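Local coordinates for protein mitomycin biosynthesis 6-O-methyltransferase (Streptomyces lavendulae, PDB 3GWZ) that methylates a quinone hydroxyl of demethylmitomycins A and B with S-adenosyl-L-methionine, forming mitomycins A and B, at residues A203-D208 / D267-Y272; A219-F224 / D252-L257; R72-L77 / D108-N113; L61-L66 / E79-H84; V305-I310 / G331-E336. All blocks are in the same frame, centred on the assembly; numbering follows the deposited sequence.

Contact 1 of 5, residues A203-D208 / D267-Y272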
# COMPACT_ATOMS: atom_id res chain seq x y z
N ALA A 203 4.50 -27.24 28.51
CA ALA A 203 4.20 -28.12 27.39
C ALA A 203 5.40 -28.29 26.47
O ALA A 203 6.10 -27.33 26.15
CB ALA A 203 3.00 -27.61 26.60
N ALA A 204 5.63 -29.53 26.04
CA ALA A 204 6.63 -29.80 25.01
C ALA A 204 6.01 -29.82 23.61
O ALA A 204 6.64 -29.41 22.64
CB ALA A 204 7.35 -31.11 25.30
N THR A 205 4.76 -30.28 23.52
CA THR A 205 4.08 -30.38 22.23
C THR A 205 2.69 -29.78 22.27
O THR A 205 1.97 -29.91 23.26
CB THR A 205 3.93 -31.83 21.77
OG1 THR A 205 3.25 -32.57 22.80
CG2 THR A 205 5.30 -32.47 21.48
N ALA A 206 2.31 -29.13 21.16
CA ALA A 206 0.98 -28.54 21.01
C ALA A 206 0.39 -28.91 19.65
O ALA A 206 1.11 -29.06 18.66
CB ALA A 206 1.08 -27.04 21.14
N VAL A 207 -0.92 -29.08 19.60
CA VAL A 207 -1.59 -29.35 18.34
C VAL A 207 -2.75 -28.36 18.15
O VAL A 207 -3.61 -28.24 19.03
CB VAL A 207 -2.15 -30.78 18.30
CG1 VAL A 207 -3.01 -30.97 17.07
CG2 VAL A 207 -1.01 -31.81 18.33
N ASP A 208 -2.76 -27.65 17.03
CA ASP A 208 -3.87 -26.74 16.75
C ASP A 208 -4.82 -27.38 15.74
O ASP A 208 -4.48 -27.56 14.57
CB ASP A 208 -3.41 -25.38 16.21
CG ASP A 208 -4.52 -24.33 16.27
OD1 ASP A 208 -5.64 -24.67 16.69
OD2 ASP A 208 -4.27 -23.16 15.91
N ASP A 267 -2.16 -38.08 18.15
CA ASP A 267 -2.21 -38.65 19.48
C ASP A 267 -1.07 -38.17 20.39
O ASP A 267 0.06 -37.96 19.95
CB ASP A 267 -2.22 -40.18 19.38
CG ASP A 267 -2.21 -40.85 20.73
OD1 ASP A 267 -3.23 -40.76 21.45
OD2 ASP A 267 -1.18 -41.47 21.07
N GLY A 268 -1.39 -37.98 21.67
CA GLY A 268 -0.39 -37.80 22.70
C GLY A 268 0.35 -36.48 22.81
O GLY A 268 1.48 -36.45 23.28
N ALA A 269 -0.28 -35.37 22.42
CA ALA A 269 0.33 -34.06 22.64
C ALA A 269 0.02 -33.55 24.04
O ALA A 269 -0.95 -33.98 24.66
CB ALA A 269 -0.14 -33.05 21.58
N ASP A 270 0.83 -32.62 24.53
CA ASP A 270 0.60 -31.99 25.83
C ASP A 270 -0.58 -31.02 25.84
O ASP A 270 -1.35 -30.96 26.80
CB ASP A 270 1.86 -31.25 26.29
CG ASP A 270 3.03 -32.18 26.58
OD1 ASP A 270 2.77 -33.33 27.02
OD2 ASP A 270 4.19 -31.77 26.39
N VAL A 271 -0.72 -30.25 24.78
CA VAL A 271 -1.83 -29.30 24.73
C VAL A 271 -2.48 -29.30 23.35
O VAL A 271 -1.80 -29.28 22.32
CB VAL A 271 -1.38 -27.87 25.15
CG1 VAL A 271 -0.26 -27.37 24.24
CG2 VAL A 271 -2.56 -26.90 25.16
N TYR A 272 -3.81 -29.37 23.35
CA TYR A 272 -4.57 -29.26 22.11
C TYR A 272 -5.29 -27.92 22.11
O TYR A 272 -5.78 -27.47 23.15
CB TYR A 272 -5.58 -30.40 21.99
CG TYR A 272 -4.89 -31.74 21.80
CD1 TYR A 272 -4.71 -32.26 20.53
CD2 TYR A 272 -4.40 -32.45 22.88
CE1 TYR A 272 -4.06 -33.46 20.33
CE2 TYR A 272 -3.75 -33.67 22.70
CZ TYR A 272 -3.58 -34.16 21.43
OH TYR A 272 -2.94 -35.37 21.24

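Contact 2 of 5, residues A219-F224 / D252-L257. With CA (calcium ion), chain E.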
# COMPACT_ATOMS: atom_id res chain seq x y z
N ALA A 219 2.07 -17.55 16.97
CA ALA A 219 2.19 -16.69 18.14
C ALA A 219 2.63 -17.47 19.38
O ALA A 219 3.52 -17.03 20.13
CB ALA A 219 0.87 -15.99 18.41
N VAL A 220 2.02 -18.62 19.60
CA VAL A 220 2.36 -19.47 20.74
C VAL A 220 3.79 -20.01 20.63
O VAL A 220 4.53 -20.02 21.62
CB VAL A 220 1.33 -20.61 20.93
CG1 VAL A 220 1.76 -21.55 22.05
CG2 VAL A 220 -0.04 -20.04 21.24
N LEU A 221 4.19 -20.44 19.44
CA LEU A 221 5.55 -20.93 19.24
C LEU A 221 6.56 -19.81 19.47
O LEU A 221 7.57 -20.01 20.15
CB LEU A 221 5.73 -21.54 17.85
CG LEU A 221 4.93 -22.81 17.57
CD1 LEU A 221 5.08 -23.21 16.12
CD2 LEU A 221 5.36 -23.96 18.49
N ASP A 222 6.30 -18.63 18.92
CA ASP A 222 7.20 -17.50 19.12
C ASP A 222 7.38 -17.22 20.61
O ASP A 222 8.48 -16.96 21.08
CB ASP A 222 6.69 -16.24 18.42
CG ASP A 222 6.94 -16.27 16.92
OD1 ASP A 222 7.80 -17.05 16.47
OD2 ASP A 222 6.27 -15.50 16.19
N ALA A 223 6.28 -17.30 21.36
CA ALA A 223 6.28 -16.91 22.77
C ALA A 223 6.87 -17.97 23.68
O ALA A 223 7.28 -17.66 24.81
CB ALA A 223 4.86 -16.57 23.22
N PHE A 224 6.89 -19.21 23.22
CA PHE A 224 7.37 -20.33 24.03
C PHE A 224 8.36 -21.17 23.25
O PHE A 224 8.00 -22.19 22.67
CB PHE A 224 6.19 -21.18 24.53
CG PHE A 224 5.30 -20.45 25.49
CD1 PHE A 224 5.56 -20.48 26.85
CD2 PHE A 224 4.24 -19.69 25.02
CE1 PHE A 224 4.75 -19.79 27.74
CE2 PHE A 224 3.42 -18.99 25.91
CZ PHE A 224 3.68 -19.04 27.27
N ASP A 252 10.65 -25.54 10.98
CA ASP A 252 11.31 -26.63 11.70
C ASP A 252 10.73 -26.86 13.10
O ASP A 252 11.18 -27.75 13.83
CB ASP A 252 12.83 -26.44 11.76
CG ASP A 252 13.24 -25.19 12.52
OD1 ASP A 252 12.34 -24.42 12.93
OD2 ASP A 252 14.46 -24.98 12.69
N ARG A 253 9.73 -26.07 13.48
CA ARG A 253 9.11 -26.24 14.80
C ARG A 253 7.63 -26.61 14.72
O ARG A 253 7.00 -26.89 15.73
CB ARG A 253 9.28 -24.97 15.64
CG ARG A 253 10.70 -24.74 16.14
CD ARG A 253 10.78 -23.47 16.98
NE ARG A 253 9.98 -23.57 18.20
CZ ARG A 253 9.52 -22.53 18.86
NH1 ARG A 253 9.77 -21.30 18.42
NH2 ARG A 253 8.79 -22.70 19.96
N CYS A 254 7.08 -26.62 13.51
CA CYS A 254 5.67 -26.95 13.36
C CYS A 254 5.44 -27.89 12.19
O CYS A 254 5.72 -27.55 11.04
CB CYS A 254 4.82 -25.68 13.21
SG CYS A 254 3.01 -25.96 13.41
N GLU A 255 4.94 -29.07 12.49
CA GLU A 255 4.55 -30.01 11.45
C GLU A 255 3.18 -29.59 10.90
O GLU A 255 2.30 -29.19 11.65
CB GLU A 255 4.45 -31.41 12.04
CG GLU A 255 3.75 -32.41 11.13
CD GLU A 255 3.64 -33.78 11.77
OE1 GLU A 255 2.65 -34.50 11.48
OE2 GLU A 255 4.54 -34.14 12.56
N ILE A 256 3.03 -29.69 9.58
CA ILE A 256 1.76 -29.45 8.91
C ILE A 256 1.06 -30.77 8.61
O ILE A 256 1.61 -31.64 7.94
CB ILE A 256 1.97 -28.74 7.56
CG1 ILE A 256 2.76 -27.44 7.73
CG2 ILE A 256 0.63 -28.52 6.87
CD1 ILE A 256 2.12 -26.43 8.66
N LEU A 257 -0.17 -30.91 9.09
CA LEU A 257 -0.94 -32.14 8.91
C LEU A 257 -2.23 -31.87 8.15
O LEU A 257 -3.21 -31.42 8.73
CB LEU A 257 -1.27 -32.75 10.27
CG LEU A 257 -2.13 -34.01 10.25
CD1 LEU A 257 -1.50 -35.07 9.35
CD2 LEU A 257 -2.33 -34.53 11.67
CA CA E . 14.24 -22.82 14.54
O HOH W 1 11.80 -21.95 14.53
O HOH W 2 14.30 -24.74 16.25

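Contact 3 of 5, residues R72-L77 / D108-N113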
# COMPACT_ATOMS: atom_id res chain seq x y z
N ARG A 72 -9.71 12.96 -5.26
CA ARG A 72 -9.87 12.69 -6.69
C ARG A 72 -11.31 12.94 -7.08
O ARG A 72 -12.22 12.84 -6.24
CB ARG A 72 -9.49 11.25 -7.02
CG ARG A 72 -8.10 10.84 -6.55
CD ARG A 72 -7.01 11.25 -7.53
NE ARG A 72 -5.70 11.09 -6.92
CZ ARG A 72 -4.55 11.52 -7.44
NH1 ARG A 72 -4.54 12.14 -8.62
NH2 ARG A 72 -3.42 11.33 -6.79
N THR A 73 -11.54 13.25 -8.34
CA THR A 73 -12.89 13.50 -8.82
C THR A 73 -13.63 12.18 -9.06
O THR A 73 -13.02 11.14 -9.31
CB THR A 73 -12.88 14.30 -10.14
OG1 THR A 73 -12.33 13.49 -11.18
CG2 THR A 73 -12.06 15.59 -9.99
N ALA A 74 -14.96 12.25 -8.99
CA ALA A 74 -15.79 11.11 -9.34
C ALA A 74 -15.46 10.65 -10.76
O ALA A 74 -15.41 9.46 -11.05
CB ALA A 74 -17.27 11.46 -9.22
N THR A 75 -15.22 11.61 -11.66
CA THR A 75 -14.81 11.30 -13.02
C THR A 75 -13.58 10.41 -13.04
O THR A 75 -13.57 9.35 -13.67
CB THR A 75 -14.51 12.57 -13.85
OG1 THR A 75 -15.67 13.41 -13.88
CG2 THR A 75 -14.11 12.21 -15.27
N ALA A 76 -12.54 10.84 -12.34
CA ALA A 76 -11.26 10.12 -12.33
C ALA A 76 -11.39 8.76 -11.64
O ALA A 76 -10.85 7.76 -12.12
CB ALA A 76 -10.19 10.95 -11.66
N LEU A 77 -12.10 8.73 -10.52
CA LEU A 77 -12.34 7.48 -9.82
C LEU A 77 -13.13 6.50 -10.69
O LEU A 77 -12.86 5.29 -10.67
CB LEU A 77 -13.05 7.73 -8.49
CG LEU A 77 -12.26 8.51 -7.44
CD1 LEU A 77 -13.17 8.91 -6.28
CD2 LEU A 77 -11.06 7.69 -6.93
N ASP A 108 -16.00 18.52 -7.86
CA ASP A 108 -16.36 17.11 -7.99
C ASP A 108 -15.39 16.22 -7.22
O ASP A 108 -15.23 15.04 -7.53
CB ASP A 108 -16.41 16.69 -9.46
CG ASP A 108 -17.14 15.36 -9.66
OD1 ASP A 108 -18.07 15.08 -8.87
OD2 ASP A 108 -16.79 14.61 -10.60
N LEU A 109 -14.76 16.78 -6.19
CA LEU A 109 -13.74 16.07 -5.44
C LEU A 109 -14.26 15.26 -4.25
O LEU A 109 -15.18 15.68 -3.55
CB LEU A 109 -12.68 17.05 -4.93
CG LEU A 109 -11.81 17.66 -6.02
CD1 LEU A 109 -10.95 18.76 -5.42
CD2 LEU A 109 -10.94 16.58 -6.65
N PHE A 110 -13.65 14.11 -4.03
CA PHE A 110 -13.90 13.31 -2.84
C PHE A 110 -12.57 12.94 -2.20
O PHE A 110 -11.55 12.87 -2.89
CB PHE A 110 -14.69 12.05 -3.21
CG PHE A 110 -16.09 12.35 -3.66
CD1 PHE A 110 -17.13 12.32 -2.75
CD2 PHE A 110 -16.35 12.67 -4.98
CE1 PHE A 110 -18.43 12.60 -3.16
CE2 PHE A 110 -17.63 12.95 -5.39
CZ PHE A 110 -18.68 12.92 -4.48
N ALA A 111 -12.58 12.72 -0.89
CA ALA A 111 -11.34 12.44 -0.16
C ALA A 111 -11.49 11.30 0.83
O ALA A 111 -12.60 10.99 1.28
CB ALA A 111 -10.87 13.69 0.58
N GLN A 112 -10.37 10.68 1.17
CA GLN A 112 -10.33 9.71 2.26
C GLN A 112 -10.73 10.40 3.55
O GLN A 112 -10.39 11.56 3.75
CB GLN A 112 -8.90 9.20 2.43
CG GLN A 112 -8.80 7.83 3.06
CD GLN A 112 -9.08 6.74 2.06
OE1 GLN A 112 -10.24 6.42 1.77
NE2 GLN A 112 -8.02 6.18 1.49
N ASN A 113 -11.44 9.68 4.41
CA ASN A 113 -11.59 10.11 5.81
C ASN A 113 -11.35 8.95 6.76
O ASN A 113 -10.96 7.86 6.33
CB ASN A 113 -12.93 10.80 6.08
CG ASN A 113 -14.13 9.86 5.94
OD1 ASN A 113 -14.00 8.66 5.69
ND2 ASN A 113 -15.32 10.43 6.10

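Contact 4 of 5, residues L61-L66 / E79-H84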
# COMPACT_ATOMS: atom_id res chain seq x y z
N LEU A 61 -14.73 -2.26 -5.91
CA LEU A 61 -14.18 -1.43 -6.98
C LEU A 61 -12.78 -0.90 -6.67
O LEU A 61 -12.04 -0.51 -7.59
CB LEU A 61 -15.12 -0.25 -7.26
CG LEU A 61 -16.43 -0.65 -7.94
CD1 LEU A 61 -17.27 0.58 -8.27
CD2 LEU A 61 -16.15 -1.47 -9.19
N GLY A 62 -12.42 -0.85 -5.39
CA GLY A 62 -11.12 -0.37 -4.98
C GLY A 62 -11.04 1.14 -4.79
O GLY A 62 -9.98 1.74 -4.96
N VAL A 63 -12.15 1.76 -4.42
CA VAL A 63 -12.16 3.22 -4.24
C VAL A 63 -11.19 3.74 -3.17
O VAL A 63 -10.39 4.63 -3.47
CB VAL A 63 -13.60 3.79 -4.03
CG1 VAL A 63 -13.55 5.30 -3.78
CG2 VAL A 63 -14.45 3.48 -5.24
N PRO A 64 -11.22 3.17 -1.94
CA PRO A 64 -10.34 3.67 -0.87
C PRO A 64 -8.85 3.68 -1.24
O PRO A 64 -8.12 4.59 -0.85
CB PRO A 64 -10.59 2.68 0.27
CG PRO A 64 -11.96 2.13 0.01
CD PRO A 64 -12.05 2.04 -1.48
N GLU A 65 -8.41 2.66 -1.99
CA GLU A 65 -7.02 2.57 -2.40
C GLU A 65 -6.63 3.71 -3.34
O GLU A 65 -5.46 4.09 -3.41
CB GLU A 65 -6.73 1.24 -3.09
CG GLU A 65 -6.94 0.03 -2.22
CD GLU A 65 -8.32 -0.58 -2.37
OE1 GLU A 65 -8.43 -1.62 -3.06
OE2 GLU A 65 -9.30 -0.03 -1.80
N LEU A 66 -7.60 4.23 -4.07
CA LEU A 66 -7.36 5.29 -5.05
C LEU A 66 -7.33 6.68 -4.43
O LEU A 66 -7.04 7.66 -5.10
CB LEU A 66 -8.42 5.23 -6.16
CG LEU A 66 -8.38 4.00 -7.06
CD1 LEU A 66 -9.61 3.94 -7.95
CD2 LEU A 66 -7.10 3.98 -7.89
N GLU A 79 -13.19 6.42 -14.06
CA GLU A 79 -12.28 5.95 -15.11
C GLU A 79 -11.34 4.86 -14.60
O GLU A 79 -11.15 3.84 -15.26
CB GLU A 79 -11.48 7.12 -15.70
CG GLU A 79 -10.37 6.69 -16.64
CD GLU A 79 -9.90 7.82 -17.53
OE1 GLU A 79 -10.52 8.91 -17.48
OE2 GLU A 79 -8.91 7.62 -18.27
N ALA A 80 -10.76 5.07 -13.42
CA ALA A 80 -9.83 4.10 -12.86
C ALA A 80 -10.49 2.79 -12.42
O ALA A 80 -9.86 1.74 -12.44
CB ALA A 80 -9.06 4.72 -11.70
N THR A 81 -11.75 2.84 -12.02
CA THR A 81 -12.40 1.63 -11.48
C THR A 81 -13.23 0.88 -12.52
O THR A 81 -13.65 -0.25 -12.28
CB THR A 81 -13.30 1.94 -10.27
OG1 THR A 81 -14.36 2.81 -10.67
CG2 THR A 81 -12.51 2.61 -9.16
N GLY A 82 -13.46 1.51 -13.67
CA GLY A 82 -14.36 0.94 -14.66
C GLY A 82 -15.82 1.11 -14.29
O GLY A 82 -16.67 0.30 -14.66
N ALA A 83 -16.13 2.17 -13.55
CA ALA A 83 -17.51 2.42 -13.14
C ALA A 83 -18.17 3.46 -14.03
O ALA A 83 -17.49 4.25 -14.69
CB ALA A 83 -17.56 2.87 -11.68
N HIS A 84 -19.49 3.43 -14.06
CA HIS A 84 -20.29 4.42 -14.76
C HIS A 84 -20.25 5.73 -13.97
O HIS A 84 -20.64 5.77 -12.79
CB HIS A 84 -21.71 3.89 -14.90
CG HIS A 84 -22.65 4.81 -15.61
ND1 HIS A 84 -23.52 5.64 -14.95
CD2 HIS A 84 -22.87 5.00 -16.93
CE1 HIS A 84 -24.24 6.32 -15.83
NE2 HIS A 84 -23.86 5.95 -17.04
O HOH W 3 -12.57 -1.79 -10.24

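Contact 5 of 5, residues V305-I310 / G331-E336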
# COMPACT_ATOMS: atom_id res chain seq x y z
N VAL A 305 -10.40 -24.99 24.49
CA VAL A 305 -11.43 -24.56 23.58
C VAL A 305 -11.45 -23.03 23.63
O VAL A 305 -11.71 -22.44 24.67
CB VAL A 305 -12.81 -25.14 23.95
CG1 VAL A 305 -13.90 -24.45 23.13
CG2 VAL A 305 -12.82 -26.64 23.69
N ILE A 306 -11.13 -22.40 22.51
CA ILE A 306 -11.04 -20.95 22.47
C ILE A 306 -12.14 -20.41 21.57
O ILE A 306 -12.11 -20.58 20.35
CB ILE A 306 -9.65 -20.51 21.97
CG1 ILE A 306 -8.57 -21.13 22.86
CG2 ILE A 306 -9.53 -18.98 21.95
CD1 ILE A 306 -7.15 -21.02 22.32
N ASP A 307 -13.16 -19.81 22.17
CA ASP A 307 -14.30 -19.40 21.36
C ASP A 307 -15.09 -18.27 21.99
O ASP A 307 -14.76 -17.81 23.09
CB ASP A 307 -15.21 -20.60 21.05
CG ASP A 307 -15.54 -20.72 19.55
OD1 ASP A 307 -15.71 -19.67 18.90
OD2 ASP A 307 -15.61 -21.86 19.03
N ASN A 308 -16.09 -17.79 21.26
CA ASN A 308 -16.97 -16.75 21.76
C ASN A 308 -17.94 -17.41 22.73
O ASN A 308 -18.61 -18.37 22.38
CB ASN A 308 -17.71 -16.10 20.59
CG ASN A 308 -16.76 -15.59 19.50
OD1 ASN A 308 -15.73 -14.99 19.80
ND2 ASN A 308 -17.09 -15.84 18.24
N LEU A 309 -17.99 -16.92 23.97
CA LEU A 309 -18.93 -17.48 24.93
C LEU A 309 -20.09 -16.54 25.18
O LEU A 309 -19.90 -15.34 25.38
CB LEU A 309 -18.24 -17.83 26.26
CG LEU A 309 -17.83 -19.30 26.39
CD1 LEU A 309 -16.95 -19.71 25.24
CD2 LEU A 309 -17.14 -19.56 27.71
N ILE A 310 -21.29 -17.09 25.18
CA ILE A 310 -22.51 -16.35 25.48
C ILE A 310 -22.71 -16.29 26.99
O ILE A 310 -22.81 -17.33 27.65
CB ILE A 310 -23.74 -17.05 24.89
CG1 ILE A 310 -23.63 -17.11 23.37
CG2 ILE A 310 -25.03 -16.36 25.36
CD1 ILE A 310 -23.60 -15.75 22.72
N GLY A 331 -23.98 -22.99 12.31
CA GLY A 331 -23.38 -22.97 13.63
C GLY A 331 -24.13 -22.10 14.62
O GLY A 331 -25.23 -21.63 14.34
N ALA A 332 -23.52 -21.90 15.78
CA ALA A 332 -24.13 -21.15 16.87
C ALA A 332 -23.10 -20.95 17.96
O ALA A 332 -22.26 -21.82 18.20
CB ALA A 332 -25.33 -21.92 17.45
N GLU A 333 -23.16 -19.81 18.63
CA GLU A 333 -22.33 -19.57 19.81
C GLU A 333 -22.99 -20.27 20.98
O GLU A 333 -24.21 -20.46 20.99
CB GLU A 333 -22.20 -18.07 20.10
CG GLU A 333 -21.73 -17.23 18.91
CD GLU A 333 -20.26 -17.42 18.57
OE1 GLU A 333 -19.66 -18.43 19.00
OE2 GLU A 333 -19.69 -16.55 17.87
N ARG A 334 -22.18 -20.65 21.96
CA ARG A 334 -22.66 -21.38 23.12
C ARG A 334 -22.20 -20.70 24.42
O ARG A 334 -21.22 -19.96 24.43
CB ARG A 334 -22.14 -22.82 23.09
CG ARG A 334 -22.85 -23.74 22.08
CD ARG A 334 -22.09 -25.06 21.97
NE ARG A 334 -22.70 -25.97 21.01
CZ ARG A 334 -22.26 -26.14 19.76
NH1 ARG A 334 -21.19 -25.46 19.32
NH2 ARG A 334 -22.88 -26.99 18.96
N SER A 335 -22.93 -20.96 25.50
CA SER A 335 -22.51 -20.56 26.84
C SER A 335 -21.53 -21.60 27.37
O SER A 335 -21.41 -22.69 26.81
CB SER A 335 -23.72 -20.49 27.78
OG SER A 335 -24.17 -21.79 28.11
N GLU A 336 -20.82 -21.28 28.45
CA GLU A 336 -19.91 -22.26 29.03
C GLU A 336 -20.65 -23.52 29.48
O GLU A 336 -20.13 -24.62 29.32
CB GLU A 336 -19.11 -21.65 30.19
CG GLU A 336 -18.05 -22.58 30.75
CD GLU A 336 -17.20 -21.93 31.84
OE1 GLU A 336 -16.83 -20.74 31.69
OE2 GLU A 336 -16.89 -22.61 32.83
O HOH W 4 -19.27 -20.26 20.94
O HOH W 5 -21.11 -18.53 29.49

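Contact 1 of 5, residues A203-D208 / D267-Y272
Asp270 OD2 gathers two successive backbone amides where the chain enters the facing strand. Ala204 N reaches its anti lone pair at 2.7 Å, whereas Thr205 N donates over 3.3 Å from above the carboxylate plane. The other oxygen, OD1, makes a salt bridge to Lys298. Thr205 bonds in the reverse direction: with chi1 at 55° its OG1 is set between the backbone N and the carbonyl carbon, and accepts from Asp270 N at 3.0 Å. An aspartate and a threonine thus clasp each other's main chain where the strands begin. From here ordinary parallel pairing takes over, Val271 N donating to Thr205 O and Val207 N to Val271 O (2.9 Å).

The small Ala206 and beta-branched Val271 pack on one sheet face, where Ala206 CB meets Val271 CG1 at 3.4 Å, tighter than usual; the alanine methyl suits this close approach. On the other, Val207 lies alongside Tyr272 pointing the same way, CB to CD1 3.7 Å, while its CG2 touches Ala269 CB. Tyr272 OH accepts a hydrogen bond from Ala269 N, nearly straight at 172°, and is also bonded to Pro266 O, which fixes the ring against the loop.

Strands 205-209 and 271-275 are the adjoining first and fourth strands of the 3-2-1-4-5-7-6 sheet, the Rossmann-like core of class I methyltransferases.

Contact 2 of 5, residues A219-F224 / D252-L257
Leu221, in the last turn of helix 215-223, faces Arg253 just ahead of edge strand 254-258, their CA atoms 7.8 Å apart, so side chains must span the gap. Arg253 does most of this. Its chain bends at chi3 (64°), bringing the guanidinium end-on to Leu221 O, which it grips with NH2 at 3.0 Å and NH1 at 3.1 Å. Neither approach is ideal, for NH1 sits above the carbonyl plane and NH2 is tilted from it. Phe224 N also donates to this oxygen, giving it three donors. NH2 makes a further, weak bond to Phe224 O at the edge of the group, and is bonded to Leu227 O.

Leu221 slides past Arg253 in the opposite direction, laying CB over one guanidinium face, 3.7 Å above its plane and offset toward the rim. Its CD1 meets Cys254 CB at 3.8 Å, an apolar contact that suits the buried leucine and small cysteine. Asp252, just before Arg253, binds a calcium ion through OD2 at 2.9 Å, together with two waters and Asp107 of the second subunit.

A flat cation with several N-H groups is well suited to gather carbonyls at a helix C-terminus, where its charge probably offsets the partial negative charge.

Contact 3 of 5, residues R72-L77 / D108-N113
Backbone bonds tie Arg72 to Phe110 as an antiparallel hydrogen-bonded pair: Arg72 N donates to Phe110 O at 3.0 Å and Phe110 N returns to Arg72 O at 2.9 Å. One step on, Thr73 and Leu109 form a non-hydrogen-bonded pair, where Thr73 CA makes a CA-H...O contact with Asp108 O at 3.1 Å. The ladder ends with Ala74 N, already in the helix, donating to that same Asp108 O.

Polar side chains manage the change from strand to helix. Thr73 is the N-cap residue of helix 74-81: chi1 of 68° turns OG1 towards the first helical turn, where it accepts from Ala76 N at 2.9 Å. Asp108, on a backbone with positive phi, swings its carboxylate towards the helix start, and OD2 lies 3.5 Å from Ala74 CB. Its firm partner is Arg89, in a salt bridge, while the Thr75 side chain crosses that of Asp108 at about a right angle, its OG1 bonded to Glu85.

Apolar contacts fill in around the ladder. The Thr73 methyl CG2 rests on Leu109 CD2 at 3.7 Å, and Ala74 CB approaches Phe110 CE2 at 4.1 Å; a small alanine lets the helix start close to the ring.

Strand 72-73 is an outer strand of a three-stranded antiparallel sheet with 109-111 in the middle, an arrangement consistent with the winged-helix-like dimerisation domain of this family. Leu92 of helix 85-97 packs on Phe110 and Leu77, while Arg72 reaches out to form a salt bridge with Glu243 of the second subunit.

Contact 4 of 5, residues L61-L66 / E79-H84
Leu61, at the end of the long helix 32-61, sets its CB against Thr81 CB at 4.1 Å. Its chain continues beyond the threonine, so that CD1 meets Ala83 CB, also at 4.1 Å. The polar link between the two segments is a water that donates to both Leu61 O and Thr81 O (2.8 Å from the latter), bridging the two carbonyls. The threonine methyl CG2 lies 3.5 Å from Leu61 O.

Gly62 follows as the C-prime residue of a Schellman motif. Glycine, with no side chain, suits the positive phi that ends the helix. Val63, next in line, packs on Leu92 of helix 85-97.

After Pro64 and Glu65 have turned the chain, Leu66 comes up against helix 74-81. Its N bonds to Val63 O, and its CD1 touches Thr81 CG2 at 3.4 Å, closer than usual for two carbons, as well as Ala80 CB at 3.9 Å. Thr81 serves both sides: with OG1 at chi1 63°, the methyl falls anti to the carbonyl carbon and faces the leucines, while OG1 bonds back to Leu77 O within its own helix. A threonine can thus present an apolar methyl and still satisfy its hydroxyl.

The loop after helix 32-61 therefore lies against the closing turn of helix 74-81, with Leu88 of helix 85-97 packed on Thr81 and Ala83. The third subunit comes up beside them, its Arg151 on Leu61 and its Val150 on Ala83.

Contact 5 of 5, residues V305-I310 / G331-E336
Asn308 and Glu333 meet at the active site of this class I, Rossmann-like methyltransferase, where the strand holding Asn308 reaches the loop joining helices 316-329 and 336-344. Asn308 ND2 donates to Glu333 OE2 at 2.7 Å, on the syn side but 29° out of the carboxylate plane. The carboxylate stands nearly upright to the amide, the planes 74° apart. A bend at chi2 (-73°) folds Glu333 back to this position, and its OE1 bonds to His279 ND1. Asn308 binds substrate and His279 is the inferred proton acceptor, so Glu333 is placed to position both, consistent with the His-Glu pair of related O-methyltransferases. Asparagine supplies an N-H and glutamate two acceptor oxygens, one for each partner. Asn308 N is held by Asp307 OD1, which also bonds to His276.

The backbone bond from Ile310 N to Arg334 O is nearly straight at hydrogen (3.0 Å), though the donor stands above the carbonyl plane.

Apolar branches close the seam. Ile310 crosses Glu333 at about a right angle, CG1 to CB 3.7 Å, and Leu309 CD2 lies against Glu336 CB at 3.8 Å. The stem methylenes of two acidic residues serve here as packing surface.

Waters supply the rest: one donates to Asn308 O and Glu333 OE1 and accepts from Arg334 N, while another donates to Ile310 O (2.8 Å) and accepts from Glu336 N (3.0 Å).

In the fold
Contacts 1, 2 and 5 belong to the catalytic domain and reach one seven-stranded sheet, contact 2 nested in the loop that contact 1 closes. Contact 1 is a parallel pairing of central strands, contact 2 joins a helix end to the edge strand mainly through one arginine, and contact 5 is a polar network at the active site. Contacts 3 and 4 lie in the dimerisation domain, share helix 74-81 and touch through Gln112 and Pro64. Contact 3, partly buried like 1, 2 and 5, is a short antiparallel ladder; contact 4 lies at the surface, apolar side chains with a water between two carbonyls. Contacts 2 and 3 face the second subunit, 4 and 5 the third.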